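Local coordinates for BLUF domain-containing protein (Acinetobacter baumannii, PDB 6W6Z) that binds flavin mononucleotide in its BLUF domain and probably serves as a blue-light photoreceptor, at residues N15-L18 against L19-L22. Numbering follows the deposited sequence.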
ATOM      1  N   ASN A  15       4.270   4.942 -17.422  1.00 25.21           N
ATOM      2  CA  ASN A  15       3.883   6.251 -16.840  1.00 27.86           C
ATOM      3  C   ASN A  15       5.159   6.957 -16.366  1.00 25.77           C
ATOM      4  O   ASN A  15       5.742   6.520 -15.340  1.00 28.78           O
ATOM      5  CB  ASN A  15       2.893   6.040 -15.693  1.00 27.98           C
ATOM      6  CG  ASN A  15       1.540   5.548 -16.163  1.00 31.71           C
ATOM      7  OD1 ASN A  15       1.376   5.196 -17.326  1.00 32.16           O
ATOM      8  ND2 ASN A  15       0.554   5.559 -15.279  1.00 30.61           N
ATOM      9  N   GLU A  16       5.627   7.943 -17.128  1.00 26.14           N
ATOM     10  CA  GLU A  16       6.864   8.732 -16.842  1.00 23.90           C
ATOM     11  C   GLU A  16       6.671   9.514 -15.534  1.00 24.06           C
ATOM     12  O   GLU A  16       7.631   9.550 -14.718  1.00 22.68           O
ATOM     13  CB  GLU A  16       7.186   9.666 -18.017  1.00 26.96           C
ATOM     14  N   ASP A  17       5.486  10.104 -15.339  1.00 21.73           N
ATOM     15  CA  ASP A  17       5.214  11.055 -14.234  1.00 23.15           C
ATOM     16  C   ASP A  17       4.812  10.279 -12.959  1.00 20.82           C
ATOM     17  O   ASP A  17       3.612  10.300 -12.557  1.00 18.48           O
ATOM     18  CB  ASP A  17       4.233  12.149 -14.639  1.00 23.61           C
ATOM     19  CG  ASP A  17       4.331  13.345 -13.682  1.00 26.96           C
ATOM     20  OD1 ASP A  17       5.062  13.236 -12.623  1.00 22.23           O
ATOM     21  OD2 ASP A  17       3.690  14.365 -13.987  1.00 27.69           O
ATOM     22  N   LEU A  18       5.809   9.676 -12.311  1.00 19.54           N
ATOM     23  CA  LEU A  18       5.631   8.902 -11.053  1.00 17.67           C
ATOM     24  C   LEU A  18       5.102   9.823  -9.956  1.00 17.77           C
ATOM     25  O   LEU A  18       4.232   9.423  -9.219  1.00 17.93           O
ATOM     26  CB  LEU A  18       6.981   8.305 -10.649  1.00 19.34           C
ATOM     27  CG  LEU A  18       6.993   7.604  -9.294  1.00 18.94           C
ATOM     28  CD1 LEU A  18       5.936   6.507  -9.251  1.00 17.30           C
ATOM     29  CD2 LEU A  18       8.355   7.055  -8.992  1.00 19.25           C
ATOM     30  N   LEU A  19       5.663  11.028  -9.801  1.00 19.10           N
ATOM     31  CA  LEU A  19       5.276  11.905  -8.672  1.00 18.85           C
ATOM     32  C   LEU A  19       3.784  12.190  -8.750  1.00 18.97           C
ATOM     33  O   LEU A  19       3.073  12.128  -7.718  1.00 18.98           O
ATOM     34  CB  LEU A  19       6.130  13.175  -8.753  1.00 20.67           C
ATOM     35  CG  LEU A  19       5.820  14.198  -7.681  1.00 21.27           C
ATOM     36  CD1 LEU A  19       5.932  13.574  -6.288  1.00 21.14           C
ATOM     37  CD2 LEU A  19       6.706  15.411  -7.854  1.00 21.94           C
ATOM     38  N   GLN A  20       3.267  12.501  -9.941  1.00 18.74           N
ATOM     39  CA  GLN A  20       1.816  12.832 -10.035  1.00 21.11           C
ATOM     40  C   GLN A  20       0.998  11.564  -9.743  1.00 17.75           C
ATOM     41  O   GLN A  20      -0.063  11.663  -9.092  1.00 18.53           O
ATOM     42  CB  GLN A  20       1.454  13.408 -11.411  1.00 22.18           C
ATOM     43  CG  GLN A  20       0.026  13.929 -11.459  1.00 26.89           C
ATOM     44  CD  GLN A  20      -0.378  14.549 -12.781  1.00 31.76           C
ATOM     45  OE1 GLN A  20       0.325  14.466 -13.781  1.00 33.44           O
ATOM     46  NE2 GLN A  20      -1.545  15.166 -12.787  1.00 31.90           N
ATOM     47  N   ASP A  21       1.465  10.413 -10.200  1.00 18.67           N
ATOM     48  CA  ASP A  21       0.738   9.125  -9.977  1.00 20.06           C
ATOM     49  C   ASP A  21       0.643   8.813  -8.484  1.00 17.86           C
ATOM     50  O   ASP A  21      -0.455   8.529  -8.014  1.00 17.72           O
ATOM     51  CB  ASP A  21       1.368   7.954 -10.724  1.00 20.44           C
ATOM     52  CG  ASP A  21       1.011   7.869 -12.203  1.00 23.82           C
ATOM     53  OD1 ASP A  21       0.162   8.645 -12.632  1.00 21.19           O
ATOM     54  OD2 ASP A  21       1.577   6.980 -12.886  1.00 27.82           O
ATOM     55  N   LEU A  22       1.744   8.948  -7.750  1.00 18.10           N
ATOM     56  CA  LEU A  22       1.757   8.675  -6.288  1.00 17.27           C
ATOM     57  C   LEU A  22       0.826   9.674  -5.592  1.00 17.97           C
ATOM     58  O   LEU A  22       0.053   9.247  -4.744  1.00 18.67           O
ATOM     59  CB  LEU A  22       3.197   8.798  -5.771  1.00 16.49           C
ATOM     60  CG  LEU A  22       4.172   7.730  -6.284  1.00 16.65           C
ATOM     61  CD1 LEU A  22       5.582   8.043  -5.825  1.00 16.94           C
ATOM     62  CD2 LEU A  22       3.790   6.351  -5.788  1.00 17.73           C
TER
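Asp-17 and Asp-21 join through the first i to i+4 bond of the helix, Asp-21 N to Asp-17 O at 3.2 Å, and Leu-22 N to Leu-18 O at 2.9 Å follows one residue on, where the loop from Asn-15 winds into helix 18-36. Asp-17 holds the N-cap position and is the centre of an inverse gamma turn, closed by a weak bond from Leu-18 N to Glu-16 O. With CG anti to the backbone N (chi1 -161°), its carboxylate swings beside the carbonyl carbon to the N-terminal end of the first turn, where OD1 takes a weak capping bond from Gln-20 N at 3.3 Å. OD2 rests alongside Gln-20 CB, 3.5 Å away. Asp-21, four residues on from the N-cap, reaches back to the loop: its OD2 accepts from Asn-15 ND2 at 3.0 Å, on the syn side but 21° out of the carboxylate plane. The acceptor lies nearly in the plane of the Asn-15 amide, and the two flat groups are turned 60° apart. The stronger partner of Asn-15 ND2 is Gln-71 OE1, outside the turn, and both Asn-15 and Asp-21 touch Arg-72, an FMN-binding residue. Leu-18 and Leu-22, one turn apart, meet through their apolar ends; the Leu-18 methyl CD1 lies against Leu-22 CG at 3.7 Å, and both side chains pack on Tyr-44 of strand 39-45. This is a helix N-terminus with an aspartate N-cap, at the start of the helix that follows the first strand of the BLUF domain, with the side chain of Leu-22 about 7 Å from the bound flavin mononucleotide.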